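Local coordinates for protein phosphatidylinositol-specific phospholipase C1 (Streptomyces antibioticus, PDB 3H4X) that is a bacterial member of the calcium-dependent phosphoinositide phospholipase C family and folds as a barrel of parallel strands flanked by helices, at residues 61-66 against 102-107; 70-75 against 143-148; 128-133 against 207-212; 211-216 against 231-236. All blocks are in the same frame, centred on the assembly; numbering follows the deposited sequence.

Contact 1 (61-66 against 102-107)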
loop_
_atom_site.group_PDB
_atom_site.type_symbol
_atom_site.label_atom_id
_atom_site.label_comp_id
_atom_site.label_asym_id
_atom_site.label_seq_id
_atom_site.Cartn_x
_atom_site.Cartn_y
_atom_site.Cartn_z
ATOM N N LEU A 61 -5.738 -4.080 -0.467
ATOM C CA LEU A 61 -6.058 -5.453 -0.852
ATOM C C LEU A 61 -5.612 -6.416 0.235
ATOM O O LEU A 61 -4.521 -6.262 0.790
ATOM C CB LEU A 61 -5.300 -5.835 -2.123
ATOM C CG LEU A 61 -5.532 -5.022 -3.388
ATOM C CD1 LEU A 61 -4.669 -5.544 -4.522
ATOM C CD2 LEU A 61 -6.997 -5.062 -3.770
ATOM N N ASP A 62 -6.440 -7.423 0.511
ATOM C CA ASP A 62 -6.103 -8.496 1.450
ATOM C C ASP A 62 -5.769 -9.764 0.670
ATOM O O ASP A 62 -6.611 -10.265 -0.081
ATOM C CB ASP A 62 -7.277 -8.774 2.392
ATOM C CG ASP A 62 -7.548 -7.633 3.354
ATOM O OD1 ASP A 62 -6.594 -6.930 3.748
ATOM O OD2 ASP A 62 -8.720 -7.442 3.731
ATOM N N LEU A 63 -4.550 -10.271 0.845
ATOM C CA LEU A 63 -4.083 -11.465 0.141
ATOM C C LEU A 63 -3.791 -12.598 1.102
ATOM O O LEU A 63 -3.361 -12.380 2.235
ATOM C CB LEU A 63 -2.804 -11.183 -0.644
ATOM C CG LEU A 63 -2.877 -10.186 -1.791
ATOM C CD1 LEU A 63 -1.559 -10.194 -2.553
ATOM C CD2 LEU A 63 -4.049 -10.483 -2.719
ATOM N N TRP A 64 -3.989 -13.816 0.617
ATOM C CA TRP A 64 -3.702 -15.021 1.385
ATOM C C TRP A 64 -2.733 -15.903 0.609
ATOM O O TRP A 64 -2.990 -16.238 -0.550
ATOM C CB TRP A 64 -4.987 -15.796 1.666
ATOM C CG TRP A 64 -6.019 -15.008 2.400
ATOM C CD1 TRP A 64 -6.802 -14.005 1.898
ATOM C CD2 TRP A 64 -6.400 -15.167 3.769
ATOM N NE1 TRP A 64 -7.637 -13.524 2.878
ATOM C CE2 TRP A 64 -7.412 -14.223 4.035
ATOM C CE3 TRP A 64 -5.981 -16.015 4.799
ATOM C CZ2 TRP A 64 -8.013 -14.107 5.286
ATOM C CZ3 TRP A 64 -6.581 -15.898 6.038
ATOM C CH2 TRP A 64 -7.583 -14.950 6.272
ATOM N N SER A 65 -1.629 -16.279 1.250
ATOM C CA SER A 65 -0.595 -17.085 0.604
ATOM C C SER A 65 -0.584 -18.535 1.065
ATOM O O SER A 65 0.044 -19.377 0.426
ATOM C CB SER A 65 0.800 -16.519 0.885
ATOM O OG SER A 65 0.881 -15.125 0.687
ATOM N N ASN A 66 -1.231 -18.813 2.193
ATOM C CA ASN A 66 -1.136 -20.134 2.813
ATOM C C ASN A 66 -2.414 -20.960 2.719
ATOM O O ASN A 66 -2.561 -21.981 3.397
ATOM C CB ASN A 66 -0.645 -20.014 4.256
ATOM C CG ASN A 66 0.838 -19.726 4.333
ATOM O OD1 ASN A 66 1.664 -20.606 4.083
ATOM N ND2 ASN A 66 1.189 -18.486 4.658
ATOM N N GLN A 102 -12.060 -13.066 -8.695
ATOM C CA GLN A 102 -10.760 -13.521 -9.172
ATOM C C GLN A 102 -9.664 -13.281 -8.135
ATOM O O GLN A 102 -9.858 -12.547 -7.161
ATOM C CB GLN A 102 -10.413 -12.876 -10.515
ATOM C CG GLN A 102 -11.449 -13.155 -11.590
ATOM C CD GLN A 102 -11.651 -14.640 -11.812
ATOM O OE1 GLN A 102 -10.741 -15.337 -12.248
ATOM N NE2 GLN A 102 -12.851 -15.127 -11.517
ATOM N N ASP A 103 -8.521 -13.920 -8.355
ATOM C CA ASP A 103 -7.401 -13.887 -7.424
ATOM C C ASP A 103 -6.478 -12.690 -7.664
ATOM O O ASP A 103 -6.818 -11.764 -8.401
ATOM C CB ASP A 103 -6.608 -15.193 -7.517
ATOM C CG ASP A 103 -5.989 -15.409 -8.891
ATOM O OD1 ASP A 103 -6.123 -14.529 -9.767
ATOM O OD2 ASP A 103 -5.366 -16.472 -9.094
ATOM N N PHE A 104 -5.308 -12.712 -7.037
ATOM C CA PHE A 104 -4.380 -11.586 -7.127
ATOM C C PHE A 104 -3.927 -11.364 -8.569
ATOM O O PHE A 104 -3.858 -10.224 -9.038
ATOM C CB PHE A 104 -3.190 -11.808 -6.192
ATOM C CG PHE A 104 -2.217 -10.656 -6.133
ATOM C CD1 PHE A 104 -2.655 -9.338 -6.107
ATOM C CD2 PHE A 104 -0.856 -10.902 -6.058
ATOM C CE1 PHE A 104 -1.747 -8.287 -6.031
ATOM C CE2 PHE A 104 0.051 -9.858 -5.982
ATOM C CZ PHE A 104 -0.398 -8.552 -5.967
ATOM N N ALA A 105 -3.622 -12.447 -9.278
ATOM C CA ALA A 105 -3.266 -12.328 -10.686
ATOM C C ALA A 105 -4.380 -11.641 -11.477
ATOM O O ALA A 105 -4.109 -10.852 -12.385
ATOM C CB ALA A 105 -2.933 -13.692 -11.281
ATOM N N GLY A 106 -5.631 -11.942 -11.135
ATOM C CA GLY A 106 -6.771 -11.302 -11.784
ATOM C C GLY A 106 -6.846 -9.815 -11.480
ATOM O O GLY A 106 -7.138 -9.003 -12.360
ATOM N N CYS A 107 -6.585 -9.457 -10.229
ATOM C CA CYS A 107 -6.531 -8.057 -9.840
ATOM C C CYS A 107 -5.463 -7.312 -10.639
ATOM O O CYS A 107 -5.703 -6.226 -11.169
ATOM C CB CYS A 107 -6.235 -7.949 -8.346
ATOM S SG CYS A 107 -6.111 -6.265 -7.749
#

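Contact 2 (70-75 against 143-148)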
loop_
_atom_site.group_PDB
_atom_site.type_symbol
_atom_site.label_atom_id
_atom_site.label_comp_id
_atom_site.label_asym_id
_atom_site.label_seq_id
_atom_site.Cartn_x
_atom_site.Cartn_y
_atom_site.Cartn_z
ATOM N N ARG A 70 -2.924 -23.556 -5.772
ATOM C CA ARG A 70 -2.247 -22.432 -6.398
ATOM C C ARG A 70 -2.997 -21.117 -6.190
ATOM O O ARG A 70 -4.173 -21.107 -5.816
ATOM C CB ARG A 70 -2.043 -22.700 -7.893
ATOM C CG ARG A 70 -1.231 -23.952 -8.188
ATOM C CD ARG A 70 -0.922 -24.093 -9.673
ATOM N NE ARG A 70 -0.055 -23.027 -10.171
ATOM C CZ ARG A 70 1.269 -23.016 -10.046
ATOM N NH1 ARG A 70 1.890 -24.014 -9.431
ATOM N NH2 ARG A 70 1.974 -22.004 -10.533
ATOM N N SER A 71 -2.279 -20.020 -6.419
ATOM C CA SER A 71 -2.820 -18.657 -6.419
ATOM C C SER A 71 -2.730 -17.960 -5.067
ATOM O O SER A 71 -2.781 -18.602 -4.014
ATOM C CB SER A 71 -4.262 -18.618 -6.946
ATOM O OG SER A 71 -5.210 -18.872 -5.922
ATOM N N TRP A 72 -2.559 -16.641 -5.115
ATOM C CA TRP A 72 -2.772 -15.783 -3.957
ATOM C C TRP A 72 -4.240 -15.402 -3.946
ATOM O O TRP A 72 -4.746 -14.812 -4.906
ATOM C CB TRP A 72 -1.956 -14.497 -4.065
ATOM C CG TRP A 72 -0.569 -14.559 -3.518
ATOM C CD1 TRP A 72 -0.186 -14.430 -2.215
ATOM C CD2 TRP A 72 0.633 -14.724 -4.275
ATOM N NE1 TRP A 72 1.181 -14.517 -2.117
ATOM C CE2 TRP A 72 1.708 -14.703 -3.367
ATOM C CE3 TRP A 72 0.904 -14.901 -5.637
ATOM C CZ2 TRP A 72 3.036 -14.846 -3.777
ATOM C CZ3 TRP A 72 2.212 -15.044 -6.038
ATOM C CH2 TRP A 72 3.265 -15.017 -5.112
ATOM N N ARG A 73 -4.932 -15.730 -2.862
ATOM C CA ARG A 73 -6.354 -15.432 -2.776
ATOM C C ARG A 73 -6.585 -13.977 -2.412
ATOM O O ARG A 73 -5.825 -13.395 -1.637
ATOM C CB ARG A 73 -7.029 -16.300 -1.715
ATOM C CG ARG A 73 -6.609 -17.748 -1.711
ATOM C CD ARG A 73 -7.029 -18.466 -2.977
ATOM N NE ARG A 73 -6.809 -19.900 -2.811
ATOM C CZ ARG A 73 -7.684 -20.725 -2.244
ATOM N NH1 ARG A 73 -8.851 -20.265 -1.822
ATOM N NH2 ARG A 73 -7.395 -22.012 -2.109
ATOM N N VAL A 74 -7.655 -13.405 -2.953
ATOM C CA VAL A 74 -8.118 -12.093 -2.539
ATOM C C VAL A 74 -9.421 -12.302 -1.782
ATOM O O VAL A 74 -10.399 -12.798 -2.348
ATOM C CB VAL A 74 -8.375 -11.175 -3.744
ATOM C CG1 VAL A 74 -8.896 -9.824 -3.279
ATOM C CG2 VAL A 74 -7.103 -11.021 -4.570
ATOM N N SER A 75 -9.432 -11.955 -0.499
ATOM C CA SER A 75 -10.594 -12.208 0.344
ATOM C C SER A 75 -10.434 -11.496 1.676
ATOM O O SER A 75 -9.335 -11.445 2.231
ATOM C CB SER A 75 -10.745 -13.716 0.592
ATOM O OG SER A 75 -11.964 -14.032 1.254
ATOM N N ALA A 143 10.028 -13.611 -3.625
ATOM C CA ALA A 143 10.543 -13.688 -4.989
ATOM C C ALA A 143 9.434 -13.974 -6.001
ATOM O O ALA A 143 9.417 -13.410 -7.096
ATOM C CB ALA A 143 11.645 -14.736 -5.086
ATOM N N GLU A 144 8.514 -14.864 -5.644
ATOM C CA GLU A 144 7.415 -15.200 -6.540
ATOM C C GLU A 144 6.401 -14.058 -6.632
ATOM O O GLU A 144 5.810 -13.826 -7.683
ATOM C CB GLU A 144 6.747 -16.509 -6.107
ATOM C CG GLU A 144 7.639 -17.746 -6.254
ATOM C CD GLU A 144 8.551 -17.982 -5.060
ATOM O OE1 GLU A 144 8.391 -17.311 -4.022
ATOM O OE2 GLU A 144 9.436 -18.860 -5.158
ATOM N N PHE A 145 6.219 -13.348 -5.526
ATOM C CA PHE A 145 5.393 -12.150 -5.483
ATOM C C PHE A 145 5.937 -11.108 -6.467
ATOM O O PHE A 145 5.203 -10.604 -7.320
ATOM C CB PHE A 145 5.397 -11.634 -4.043
ATOM C CG PHE A 145 4.624 -10.369 -3.824
ATOM C CD1 PHE A 145 3.260 -10.400 -3.566
ATOM C CD2 PHE A 145 5.272 -9.147 -3.826
ATOM C CE1 PHE A 145 2.559 -9.230 -3.334
ATOM C CE2 PHE A 145 4.577 -7.978 -3.594
ATOM C CZ PHE A 145 3.221 -8.019 -3.354
ATOM N N ASP A 146 7.232 -10.809 -6.368
ATOM C CA ASP A 146 7.868 -9.870 -7.290
ATOM C C ASP A 146 7.707 -10.327 -8.742
ATOM O O ASP A 146 7.408 -9.528 -9.632
ATOM C CB ASP A 146 9.366 -9.744 -7.002
ATOM C CG ASP A 146 9.681 -8.918 -5.771
ATOM O OD1 ASP A 146 8.812 -8.171 -5.270
ATOM O OD2 ASP A 146 10.842 -9.011 -5.324
ATOM N N ALA A 147 7.943 -11.614 -8.985
ATOM C CA ALA A 147 7.911 -12.143 -10.345
ATOM C C ALA A 147 6.541 -11.968 -10.990
ATOM O O ALA A 147 6.440 -11.643 -12.174
ATOM C CB ALA A 147 8.332 -13.606 -10.363
ATOM N N LEU A 148 5.489 -12.187 -10.211
ATOM C CA LEU A 148 4.127 -12.038 -10.705
ATOM C C LEU A 148 3.832 -10.585 -11.052
ATOM O O LEU A 148 3.256 -10.291 -12.098
ATOM C CB LEU A 148 3.125 -12.550 -9.671
ATOM C CG LEU A 148 1.651 -12.337 -10.021
ATOM C CD1 LEU A 148 1.269 -13.015 -11.333
ATOM C CD2 LEU A 148 0.779 -12.837 -8.885
#

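Contact 3 (128-133 against 207-212)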
loop_
_atom_site.group_PDB
_atom_site.type_symbol
_atom_site.label_atom_id
_atom_site.label_comp_id
_atom_site.label_asym_id
_atom_site.label_seq_id
_atom_site.Cartn_x
_atom_site.Cartn_y
_atom_site.Cartn_z
ATOM N N ILE A 128 -1.015 -3.788 0.336
ATOM C CA ILE A 128 -1.298 -5.201 0.425
ATOM C C ILE A 128 -1.101 -5.662 1.856
ATOM O O ILE A 128 0.010 -5.580 2.396
ATOM C CB ILE A 128 -0.334 -5.997 -0.462
ATOM C CG1 ILE A 128 -0.303 -5.425 -1.885
ATOM C CG2 ILE A 128 -0.651 -7.488 -0.392
ATOM C CD1 ILE A 128 -1.608 -5.483 -2.604
ATOM N N GLU A 129 -2.174 -6.137 2.479
ATOM C CA GLU A 129 -2.036 -6.842 3.740
ATOM C C GLU A 129 -1.924 -8.324 3.435
ATOM O O GLU A 129 -2.843 -8.925 2.868
ATOM C CB GLU A 129 -3.220 -6.580 4.674
ATOM C CG GLU A 129 -3.103 -7.368 5.981
ATOM C CD GLU A 129 -4.237 -7.120 6.963
ATOM O OE1 GLU A 129 -4.775 -5.994 7.004
ATOM O OE2 GLU A 129 -4.576 -8.055 7.721
ATOM N N MET A 130 -0.788 -8.911 3.798
ATOM C CA MET A 130 -0.586 -10.341 3.634
ATOM C C MET A 130 -1.217 -11.011 4.846
ATOM O O MET A 130 -0.565 -11.198 5.880
ATOM C CB MET A 130 0.906 -10.660 3.547
ATOM C CG MET A 130 1.626 -9.990 2.388
ATOM S SD MET A 130 0.962 -10.440 0.775
ATOM C CE MET A 130 0.646 -12.178 1.057
ATOM N N LYS A 131 -2.501 -11.341 4.724
ATOM C CA LYS A 131 -3.304 -11.790 5.863
ATOM C C LYS A 131 -2.597 -12.855 6.683
ATOM O O LYS A 131 -2.561 -12.794 7.919
ATOM C CB LYS A 131 -4.655 -12.333 5.383
ATOM C CG LYS A 131 -5.576 -11.307 4.752
ATOM C CD LYS A 131 -5.863 -10.139 5.666
ATOM C CE LYS A 131 -6.588 -10.573 6.915
ATOM N NZ LYS A 131 -7.064 -9.382 7.680
ATOM N N ASP A 132 -2.043 -13.835 5.978
ATOM C CA ASP A 132 -1.408 -14.985 6.601
ATOM C C ASP A 132 0.083 -15.054 6.279
ATOM O O ASP A 132 0.689 -16.126 6.324
ATOM C CB ASP A 132 -2.110 -16.278 6.163
ATOM C CG ASP A 132 -2.122 -16.461 4.649
ATOM O OD1 ASP A 132 -1.578 -15.593 3.932
ATOM O OD2 ASP A 132 -2.670 -17.474 4.163
ATOM N N GLY A 133 0.676 -13.904 5.968
ATOM C CA GLY A 133 2.098 -13.831 5.642
ATOM C C GLY A 133 2.426 -14.467 4.304
ATOM O O GLY A 133 1.537 -14.726 3.493
ATOM N N LEU A 207 8.588 -16.165 10.541
ATOM C CA LEU A 207 8.897 -14.770 10.237
ATOM C C LEU A 207 7.670 -14.064 9.685
ATOM O O LEU A 207 6.934 -14.625 8.876
ATOM C CB LEU A 207 10.040 -14.669 9.226
ATOM C CG LEU A 207 11.419 -15.130 9.693
ATOM C CD1 LEU A 207 12.465 -14.797 8.643
ATOM C CD2 LEU A 207 11.767 -14.483 11.018
ATOM N N TRP A 208 7.447 -12.831 10.126
ATOM C CA TRP A 208 6.343 -12.038 9.609
ATOM C C TRP A 208 6.704 -11.404 8.272
ATOM O O TRP A 208 7.882 -11.278 7.914
ATOM C CB TRP A 208 5.947 -10.947 10.598
ATOM C CG TRP A 208 5.201 -11.435 11.803
ATOM C CD1 TRP A 208 4.988 -12.734 12.185
ATOM C CD2 TRP A 208 4.589 -10.618 12.803
ATOM N NE1 TRP A 208 4.266 -12.767 13.357
ATOM C CE2 TRP A 208 4.011 -11.481 13.756
ATOM C CE3 TRP A 208 4.473 -9.237 12.984
ATOM C CZ2 TRP A 208 3.327 -11.005 14.875
ATOM C CZ3 TRP A 208 3.793 -8.768 14.092
ATOM C CH2 TRP A 208 3.229 -9.650 15.023
ATOM N N THR A 209 5.663 -10.991 7.557
ATOM C CA THR A 209 5.769 -10.350 6.258
ATOM C C THR A 209 6.830 -9.262 6.207
ATOM O O THR A 209 7.569 -9.156 5.226
ATOM C CB THR A 209 4.414 -9.728 5.895
ATOM O OG1 THR A 209 3.440 -10.772 5.789
ATOM C CG2 THR A 209 4.489 -8.955 4.583
ATOM N N ASP A 210 6.895 -8.443 7.253
ATOM C CA ASP A 210 7.794 -7.294 7.247
ATOM C C ASP A 210 9.267 -7.694 7.243
ATOM O O ASP A 210 10.027 -7.277 6.370
ATOM C CB ASP A 210 7.447 -6.269 8.346
ATOM C CG ASP A 210 7.380 -6.861 9.755
ATOM O OD1 ASP A 210 7.513 -8.090 9.961
ATOM O OD2 ASP A 210 7.173 -6.046 10.678
ATOM N N VAL A 211 9.657 -8.520 8.203
ATOM C CA VAL A 211 11.024 -9.009 8.275
ATOM C C VAL A 211 11.372 -9.855 7.054
ATOM O O VAL A 211 12.475 -9.770 6.528
ATOM C CB VAL A 211 11.258 -9.817 9.574
ATOM C CG1 VAL A 211 12.567 -10.605 9.511
ATOM C CG2 VAL A 211 11.224 -8.893 10.783
ATOM N N GLU A 212 10.426 -10.665 6.594
ATOM C CA GLU A 212 10.689 -11.529 5.456
ATOM C C GLU A 212 10.942 -10.714 4.190
ATOM O O GLU A 212 11.899 -10.970 3.459
ATOM C CB GLU A 212 9.546 -12.518 5.240
ATOM C CG GLU A 212 9.858 -13.557 4.191
ATOM C CD GLU A 212 8.873 -14.708 4.176
ATOM O OE1 GLU A 212 7.987 -14.756 5.054
ATOM O OE2 GLU A 212 8.995 -15.569 3.282
#

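Contact 4 (211-216 against 231-236)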
loop_
_atom_site.group_PDB
_atom_site.type_symbol
_atom_site.label_atom_id
_atom_site.label_comp_id
_atom_site.label_asym_id
_atom_site.label_seq_id
_atom_site.Cartn_x
_atom_site.Cartn_y
_atom_site.Cartn_z
ATOM N N VAL A 211 9.657 -8.520 8.203
ATOM C CA VAL A 211 11.024 -9.009 8.275
ATOM C C VAL A 211 11.372 -9.855 7.054
ATOM O O VAL A 211 12.475 -9.770 6.528
ATOM C CB VAL A 211 11.258 -9.817 9.574
ATOM C CG1 VAL A 211 12.567 -10.605 9.511
ATOM C CG2 VAL A 211 11.224 -8.893 10.783
ATOM N N GLU A 212 10.426 -10.665 6.594
ATOM C CA GLU A 212 10.689 -11.529 5.456
ATOM C C GLU A 212 10.942 -10.714 4.190
ATOM O O GLU A 212 11.899 -10.970 3.459
ATOM C CB GLU A 212 9.546 -12.518 5.240
ATOM C CG GLU A 212 9.858 -13.557 4.191
ATOM C CD GLU A 212 8.873 -14.708 4.176
ATOM O OE1 GLU A 212 7.987 -14.756 5.054
ATOM O OE2 GLU A 212 8.995 -15.569 3.282
ATOM N N TYR A 213 10.086 -9.734 3.916
ATOM C CA TYR A 213 10.266 -8.968 2.691
ATOM C C TYR A 213 11.441 -7.986 2.768
ATOM O O TYR A 213 12.193 -7.831 1.808
ATOM C CB TYR A 213 8.972 -8.277 2.246
ATOM C CG TYR A 213 9.037 -7.843 0.798
ATOM C CD1 TYR A 213 8.661 -8.705 -0.229
ATOM C CD2 TYR A 213 9.518 -6.590 0.454
ATOM C CE1 TYR A 213 8.743 -8.315 -1.560
ATOM C CE2 TYR A 213 9.600 -6.192 -0.864
ATOM C CZ TYR A 213 9.216 -7.054 -1.866
ATOM O OH TYR A 213 9.315 -6.632 -3.171
ATOM N N ALA A 214 11.624 -7.347 3.918
ATOM C CA ALA A 214 12.777 -6.474 4.095
ATOM C C ALA A 214 14.081 -7.260 3.955
ATOM O O ALA A 214 15.043 -6.777 3.359
ATOM C CB ALA A 214 12.723 -5.762 5.434
ATOM N N GLY A 215 14.108 -8.470 4.499
ATOM C CA GLY A 215 15.278 -9.333 4.357
ATOM C C GLY A 215 15.546 -9.682 2.903
ATOM O O GLY A 215 16.693 -9.757 2.461
ATOM N N HIS A 216 14.467 -9.886 2.158
ATOM C CA HIS A 216 14.526 -10.125 0.726
ATOM C C HIS A 216 15.163 -8.939 -0.011
ATOM O O HIS A 216 16.033 -9.131 -0.861
ATOM C CB HIS A 216 13.105 -10.431 0.249
ATOM C CG HIS A 216 12.917 -10.403 -1.233
ATOM N ND1 HIS A 216 13.467 -11.339 -2.081
ATOM C CD2 HIS A 216 12.167 -9.585 -2.009
ATOM C CE1 HIS A 216 13.091 -11.079 -3.322
ATOM N NE2 HIS A 216 12.300 -10.020 -3.303
ATOM N N ALA A 231 7.972 -3.964 -4.283
ATOM C CA ALA A 231 7.152 -3.446 -3.190
ATOM C C ALA A 231 7.976 -2.874 -2.047
ATOM O O ALA A 231 9.124 -3.268 -1.831
ATOM C CB ALA A 231 6.230 -4.538 -2.667
ATOM N N PHE A 232 7.363 -1.954 -1.310
ATOM C CA PHE A 232 7.963 -1.368 -0.124
ATOM C C PHE A 232 7.342 -1.979 1.127
ATOM O O PHE A 232 6.144 -1.835 1.360
ATOM C CB PHE A 232 7.711 0.135 -0.121
ATOM C CG PHE A 232 8.420 0.866 -1.218
ATOM C CD1 PHE A 232 9.684 1.390 -1.006
ATOM C CD2 PHE A 232 7.833 1.031 -2.464
ATOM C CE1 PHE A 232 10.350 2.063 -2.006
ATOM C CE2 PHE A 232 8.498 1.703 -3.474
ATOM C CZ PHE A 232 9.756 2.222 -3.242
ATOM N N PRO A 233 8.149 -2.670 1.939
ATOM C CA PRO A 233 7.608 -3.179 3.192
ATOM C C PRO A 233 7.428 -2.018 4.163
ATOM O O PRO A 233 8.272 -1.117 4.225
ATOM C CB PRO A 233 8.704 -4.124 3.685
ATOM C CG PRO A 233 9.952 -3.560 3.118
ATOM C CD PRO A 233 9.575 -3.000 1.772
ATOM N N ALA A 234 6.326 -2.034 4.904
ATOM C CA ALA A 234 6.035 -0.986 5.862
ATOM C C ALA A 234 6.158 -1.500 7.289
ATOM O O ALA A 234 5.965 -2.690 7.556
ATOM C CB ALA A 234 4.634 -0.444 5.630
ATOM N N VAL A 235 6.481 -0.594 8.206
ATOM C CA VAL A 235 6.443 -0.896 9.632
ATOM C C VAL A 235 5.032 -0.599 10.123
ATOM O O VAL A 235 4.591 0.551 10.145
ATOM C CB VAL A 235 7.470 -0.081 10.426
ATOM C CG1 VAL A 235 7.540 -0.592 11.859
ATOM C CG2 VAL A 235 8.833 -0.159 9.752
ATOM N N HIS A 236 4.326 -1.653 10.506
ATOM C CA HIS A 236 2.906 -1.576 10.804
ATOM C C HIS A 236 2.691 -1.508 12.307
ATOM O O HIS A 236 3.220 -2.332 13.055
ATOM C CB HIS A 236 2.230 -2.805 10.201
ATOM C CG HIS A 236 0.760 -2.908 10.460
ATOM N ND1 HIS A 236 -0.142 -1.911 10.150
ATOM C CD2 HIS A 236 0.031 -3.936 10.950
ATOM C CE1 HIS A 236 -1.361 -2.315 10.465
ATOM N NE2 HIS A 236 -1.282 -3.538 10.955
#

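Contact 1 (61-66 against 102-107)
D103 caps the helix whose first turn carries F104 and C107, which pack against L63 and L61. G106 N donates to D103 OD1 over 3.0 Å with an angle of 153°, coming in nearly along the C-O axis. C107 N reaches the backbone D103 O, also at 3.0 Å. Two bonds therefore hold the first turn through one residue, one to its side chain and one to its main chain. The strand and helix belong to the beta-alpha barrel: strand 58-64 and strand 124-130 are parallel neighbours, and helix 104-117 comes between them in the chain. L61 and L63 turn their side chains toward this helix, whereas D62, which alternates with them, bonds to Y40 OH instead. The main apolar contact is a CH-pi interaction. L63 CD1 sits over the centre of the F104 ring, 3.5 Å from its centroid and only 8° off the ring normal. Its sister methyl CD2 lies 3.8 Å from F104 CB, so the isopropyl fork is laid over both the ring and its stem. The two side chains cross at about a right angle. F104 CG is anti to the backbone N (chi1 -176°), which swings the ring over L63. L61 CD1 approaches the same ring obliquely and more loosely, at 4.3 Å from F104 CE1. F48 of helix 48-52 also touches both L61 and C107. One turn along from F104, the sulfur C107 SG rests 3.6 Å from L61 CD1.

Contact 2 (70-75 against 143-148)
W72 pushes the six-membered end of its indole against the first turns of helix 142-153, overlapping E144, F145 and L148. Its outermost carbon meets backbone rather than side chains. W72 CH2 is 3.4 Å from F145 N, which lies oblique to the ring, and 3.6 Å from E144 C, which sits at the ring edge near its plane. Side chains fill in around this point. F145 CB comes to 4.0 Å from W72 CZ2, and CZ2 in turn lies at the edge of the F145 ring. L148 CD2 reaches 3.9 Å from W72 CE3, with the two side chains sliding past each other in opposite directions. L148 CG is anti to its own N (chi1 175°), which carries this methyl toward the indole. Of the E144 side chain, CB is what meets W72 CH2; the chain bends at chi2, and OE1 turns back to accept from G141 N. At the other end of the indole, NE1 makes a weak hydrogen bond with S65 OG. F104 of helix 104-117 touches both W72 and L148, so the indole fills the seam between two helices. E144 and A143 also line a pocket holding an acetyl group. The contact joins the residue just before the short antiparallel strand 73-74 to two of the helices on the outside of the beta-alpha barrel.

Contact 3 (128-133 against 207-212)
T209 lies against M130 with both branches of its side chain and against G133 with its hydroxyl. The hydroxyl makes the nearest approaches: T209 OG1 is 3.3 Å from G133 CA and 3.4 Å from M130 CB. The methyl comes alongside, T209 CG2 being 3.8 Å from M130 CG. The two side chains cross at about a right angle. These are van der Waals contacts; the polar partner of T209 OG1 is the carboxylate oxygen E199 OE2. With OG1 beside the backbone N (chi1 -63°) and CG2 beside the carbonyl carbon, both branches face the turn. M130 bends at chi2 and chi3, so its end leads off toward S65. The next layer sets the backbone. A type I beta turn runs from M130 to G133, closed by G133 N to M130 O at 3.0 Å. G133 ends the turn at positive phi, and its CA is the atom that meets the hydroxyl. On the helix side, W208 is the N-cap and its O accepts from E212 N at 2.9 Å. Farther out, K131 NZ makes a salt bridge of 2.8 Å with E129 OE2, approaching 48° out of the carboxylate plane. T197 joins this pair, its OG1 bonding to the lysine and its N to the carboxylate. The contact thus lies where strand 124-130 ends and helix 209-222 begins, at the C-terminal end of the barrel strands, the end that carries the active site in beta-alpha barrel enzymes.

Contact 4 (211-216 against 231-236)
Y213 and A231 share the polar part of the contact, which is slight. A231 N donates to Y213 OH over 3.2 Å, a weak bond bent to 135°. The stronger partner of this hydroxyl is D146 OD1 on helix 142-153. A231 O is buried here without a polar partner in the model; Y213 CE2 stands 3.1 Å from it, so the faintly positive hydrogen on CE2 may ease its burial. Apolar contacts make up the rest. P233 CD lies at the edge of the tyrosine ring, near its plane, 3.8 Å from Y213 CD2, and the two side chains cross at about a right angle. A231 CB comes to 4.0 Å from Y213 CZ. One residue on, A214 CB is 4.2 Å from P233 CG, at the point where the CA atoms of helix and strand are nearest. All this takes place inside one beta-alpha-beta unit of the barrel, strand 189-195, helix 209-222 and strand 232-236, with the helix lying against the strand that follows it. The ring stands between helix and strand because CG is anti to the backbone N of Y213 (chi1 -163°), and L193 of the first strand also touches it. Ring-face packing comes from the helix itself. H216 CD2 sits 3.7 Å above the plane of the Y213 ring, offset toward its rim.

Contacts 1 and 2 lie side by side, their centres about 6 Å apart. W64 N bonds to R73 O at 2.9 Å, pairing strands 58-64 and 73-74. Contact 3 joins contact 1 through D132: its OD1 takes S65 N and its OD2 takes N66 N, each at 2.8 Å. Contacts 3 and 4 share helix 209-222, with centres about 8 Å apart. D146, on the helix of contact 2, reaches contact 4, where its OD2 is 2.7 Å from H216 NE2. H216 and E212, with P142, line an acetyl pocket; A143 and E144 of contact 2 help line another, and P142 belongs to both. All four contacts reach the same barrel sheet.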